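Local atomic coordinates of hypothetical Membrane Spanning Protein (Bacillus cereus, PDB entry 2FB5), a protein that catalyses, as a diadenylate cyclase, the condensation of two ATP molecules into the signalling nucleotide cyclic di-AMP, and is required for efficient spore formation. Residues S78-T81 with T82-H86; E102-E105 with A106-Q109. All blocks are in the same frame, centred on the assembly; numbering follows the deposited sequence.

How the interactions relate
Both interactions are local ones, each made within a single continuous run of the chain, and they follow one another in sequence. Interaction 1 is a run of about two and a half turns in helix 77-90, beginning just after its first residue, held by backbone bonds from residue i+4 to residue i. Interaction 2 is a turn in the loop between strands 94-98 and 112-117, closed mainly by a bond from i+3 to i. Their centres lie about 24 Å apart and their nearest atoms about 12 Å apart, so they do not touch. The centre of interaction 1 lies about 10 Å from the centre of the chain, that of interaction 2 about 21 Å. Neither includes a bound nucleotide or metal.

Interaction 1 (S78-T81 with T82-H86); sequences SFIT and TAIQH
Ser78 O takes two hydrogen bonds from Thr82. The backbone Thr82 N reaches it at 2.9 Å, nearly straight at 165°, while the hydroxyl Thr82 OG1 donates to the same Ser78 O at 3.0 Å from the opposite face of the carbonyl plane. Thr82 can make this second bond because its OG1 stands beside its own backbone N (chi1 -61°), facing back down the helix. A threonine thus suits a partly exposed helical position, its hydroxyl being satisfied by the preceding turn.

Three more bonds continue the alpha-helical pattern: Ala83 N to Phe79 O, Ile84 N to Ile80 O at 2.9 Å, and Gln85 N to Thr81 O. Side chains add lighter contacts. Gln85 lays CG against Thr81 O at 3.3 Å, then runs on extended, its amide NE2 passing Thr81 CG2 at 3.7 Å as the two side chains cross obliquely. That methyl offers only van der Waals contact; the hydroxyl of Thr81 turns the other way and bonds to Ser77 O. On the buried side, Ile80 CG2 and Ile84 CG1 meet loosely at 4.3 Å, one turn apart.

These faces place helix 77-90 in the fold. Ile80 and Ile84 rest on Leu183 and Val185 of strand 181-185, whereas the small Ala83 lets Ala120, Leu123 and Glu124 of helix 120-126 come close. His86 ND1 is hydrogen-bonded to Glu124, a polar tie between the two helices, and Leu205 touches Thr81, Ile84 and Gln85.

Interaction 2 (E102-E105 with A106-Q109); sequences ETLE and ALIQ
Leu104 O is the acceptor that closes this turn. Leu107 N donates to Leu104 O at 3.0 Å, with an N-H...O angle of 148° and the donor well above the carbonyl plane, 55° out of it. A second bond, weak and bent, comes to the same Leu104 O from Ile108 N at 3.1 Å. Glu105 and Ala106 occupy the two corner positions between Leu104 and Leu107, and their backbone angles are those of a type I beta turn.

A water adds a further polar link: it donates to Thr103 O at 2.9 Å and accepts from Ala106 N at 3.1 Å, thereby tying the residue just before the turn to its second corner. Glu105 folds back toward the preceding residues, with CG lodged between its backbone N and carbonyl carbon (chi1 78°) and the chain bent again at chi2. This carries OE2 to Thr103 OG1, which gives it a weak hydrogen bond at 3.2 Å. At an exposed corner a glutamate can keep its carboxylate near the surface while still gaining this bond.

The remaining contacts are apolar. Ile108 CD1 packs against Leu104 CB at 3.8 Å, the two side chains crossing at a slant, and Leu104 CD2 approaches Leu107 CD1 more loosely at 4.3 Å. Leucine and isoleucine suit positions 104 and 108, which are buried; Leu107 is partly exposed at the margin.

Toward the rest of the fold, Leu107 and Ile108 press on Leu174 of helix 166-175, and Leu104 meets Glu99 and Ser178. Beyond the turn, Gln109 is backbone hydrogen-bonded to Ile151, and the chain then runs on into strand 112-117, which lies beside strand 144-150 in the sheet.

Interaction 1 (S78-T81 with T82-H86)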
# COMPACT_ATOMS: atom_id res chain seq x y z
N SER A 78 5.00 -2.48 21.98
CA SER A 78 5.33 -1.63 23.11
C SER A 78 5.74 -2.47 24.34
O SER A 78 6.69 -2.13 25.05
CB SER A 78 4.21 -0.64 23.43
OG SER A 78 3.03 -1.31 23.85
N PHE A 79 5.06 -3.60 24.55
CA PHE A 79 5.38 -4.54 25.63
C PHE A 79 6.76 -5.17 25.42
O PHE A 79 7.54 -5.31 26.37
CB PHE A 79 4.33 -5.66 25.66
CG PHE A 79 3.01 -5.28 26.29
CD1 PHE A 79 2.75 -3.97 26.72
CD2 PHE A 79 2.02 -6.25 26.46
CE1 PHE A 79 1.52 -3.63 27.31
CE2 PHE A 79 0.79 -5.95 27.06
CZ PHE A 79 0.53 -4.62 27.49
N ILE A 80 7.04 -5.57 24.19
CA ILE A 80 8.34 -6.13 23.82
C ILE A 80 9.44 -5.07 24.07
O ILE A 80 10.44 -5.36 24.70
CB ILE A 80 8.35 -6.63 22.36
CG1 ILE A 80 7.32 -7.76 22.18
CG2 ILE A 80 9.76 -7.11 21.95
CD1 ILE A 80 7.10 -8.23 20.69
N THR A 81 9.20 -3.84 23.61
CA THR A 81 10.15 -2.73 23.79
C THR A 81 10.42 -2.46 25.29
O THR A 81 11.56 -2.33 25.71
CB THR A 81 9.64 -1.44 23.09
OG1 THR A 81 9.55 -1.67 21.68
CG2 THR A 81 10.57 -0.25 23.33
N THR A 82 9.35 -2.41 26.08
CA THR A 82 9.51 -2.24 27.53
C THR A 82 10.37 -3.35 28.16
O THR A 82 11.31 -3.07 28.91
CB THR A 82 8.14 -2.20 28.23
OG1 THR A 82 7.41 -1.07 27.73
CG2 THR A 82 8.29 -2.09 29.73
N ALA A 83 10.07 -4.60 27.82
CA ALA A 83 10.84 -5.72 28.34
C ALA A 83 12.32 -5.60 27.95
O ALA A 83 13.20 -5.76 28.79
CB ALA A 83 10.25 -7.05 27.86
N ILE A 84 12.56 -5.29 26.68
CA ILE A 84 13.92 -5.13 26.15
C ILE A 84 14.71 -4.04 26.87
O ILE A 84 15.89 -4.23 27.17
CB ILE A 84 13.90 -4.84 24.63
CG1 ILE A 84 13.51 -6.10 23.83
CG2 ILE A 84 15.23 -4.29 24.15
CD1 ILE A 84 14.44 -7.26 23.96
N GLN A 85 14.06 -2.90 27.12
CA GLN A 85 14.67 -1.79 27.86
C GLN A 85 15.08 -2.24 29.25
O GLN A 85 16.19 -1.94 29.70
CB GLN A 85 13.69 -0.61 27.97
CG GLN A 85 13.44 0.16 26.66
CD GLN A 85 12.25 1.14 26.75
OE1 GLN A 85 11.41 1.06 27.65
NE2 GLN A 85 12.18 2.06 25.80
N HIS A 86 14.20 -2.98 29.93
CA HIS A 86 14.45 -3.45 31.28
C HIS A 86 15.56 -4.48 31.34
O HIS A 86 16.43 -4.42 32.22
CB HIS A 86 13.17 -4.03 31.88
CG HIS A 86 12.16 -2.98 32.24
ND1 HIS A 86 10.85 -3.29 32.56
CD2 HIS A 86 12.26 -1.64 32.32
CE1 HIS A 86 10.20 -2.18 32.84
NE2 HIS A 86 11.03 -1.16 32.70

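Interaction 2 (E102-E105 with A106-Q109)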
# COMPACT_ATOMS: atom_id res chain seq x y z
N GLU A 102 6.59 -15.56 7.41
CA GLU A 102 6.95 -16.96 7.22
C GLU A 102 6.90 -17.78 8.51
O GLU A 102 7.36 -17.32 9.57
CB GLU A 102 8.32 -17.07 6.54
CG GLU A 102 8.37 -16.36 5.20
CD GLU A 102 9.78 -16.17 4.64
OE1 GLU A 102 10.75 -16.76 5.16
OE2 GLU A 102 9.90 -15.41 3.65
N THR A 103 6.34 -18.99 8.42
CA THR A 103 6.23 -19.87 9.59
C THR A 103 7.58 -20.49 9.93
O THR A 103 8.43 -20.69 9.05
CB THR A 103 5.12 -20.95 9.43
OG1 THR A 103 5.51 -21.89 8.43
CG2 THR A 103 3.77 -20.32 9.05
N LEU A 104 7.79 -20.81 11.20
CA LEU A 104 9.12 -21.10 11.70
C LEU A 104 9.31 -22.47 12.36
O LEU A 104 10.40 -22.77 12.84
CB LEU A 104 9.52 -20.00 12.70
CG LEU A 104 9.46 -18.57 12.16
CD1 LEU A 104 9.65 -17.56 13.28
CD2 LEU A 104 10.52 -18.39 11.06
N GLU A 105 8.25 -23.28 12.37
CA GLU A 105 8.28 -24.55 13.11
C GLU A 105 9.32 -25.56 12.61
O GLU A 105 9.81 -26.37 13.39
CB GLU A 105 6.87 -25.19 13.18
CG GLU A 105 6.44 -25.91 11.90
CD GLU A 105 6.17 -24.97 10.74
OE1 GLU A 105 6.33 -25.40 9.58
OE2 GLU A 105 5.82 -23.79 10.98
N ALA A 106 9.67 -25.51 11.33
CA ALA A 106 10.69 -26.42 10.79
C ALA A 106 12.11 -25.93 11.10
O ALA A 106 13.07 -26.68 10.97
CB ALA A 106 10.50 -26.61 9.30
N LEU A 107 12.23 -24.66 11.50
CA LEU A 107 13.54 -24.05 11.73
C LEU A 107 13.93 -23.92 13.20
O LEU A 107 15.12 -23.76 13.53
CB LEU A 107 13.58 -22.66 11.08
CG LEU A 107 13.49 -22.59 9.55
CD1 LEU A 107 13.25 -21.15 9.11
CD2 LEU A 107 14.76 -23.14 8.92
N ILE A 108 12.93 -23.97 14.08
CA ILE A 108 13.14 -23.78 15.51
C ILE A 108 12.89 -25.10 16.22
O ILE A 108 11.86 -25.75 15.99
CB ILE A 108 12.17 -22.68 16.05
CG1 ILE A 108 12.55 -21.31 15.48
CG2 ILE A 108 12.12 -22.70 17.59
CD1 ILE A 108 11.60 -20.13 15.92
N GLN A 109 13.82 -25.51 17.06
CA GLN A 109 13.59 -26.67 17.91
C GLN A 109 13.00 -26.17 19.24
O GLN A 109 13.66 -25.42 19.97
CB GLN A 109 14.87 -27.47 18.13
CG GLN A 109 15.48 -28.00 16.81
CD GLN A 109 16.73 -27.25 16.41
OE1 GLN A 109 17.82 -27.53 16.92
NE2 GLN A 109 16.60 -26.28 15.49
O HOH W 1 9.66 -23.26 9.15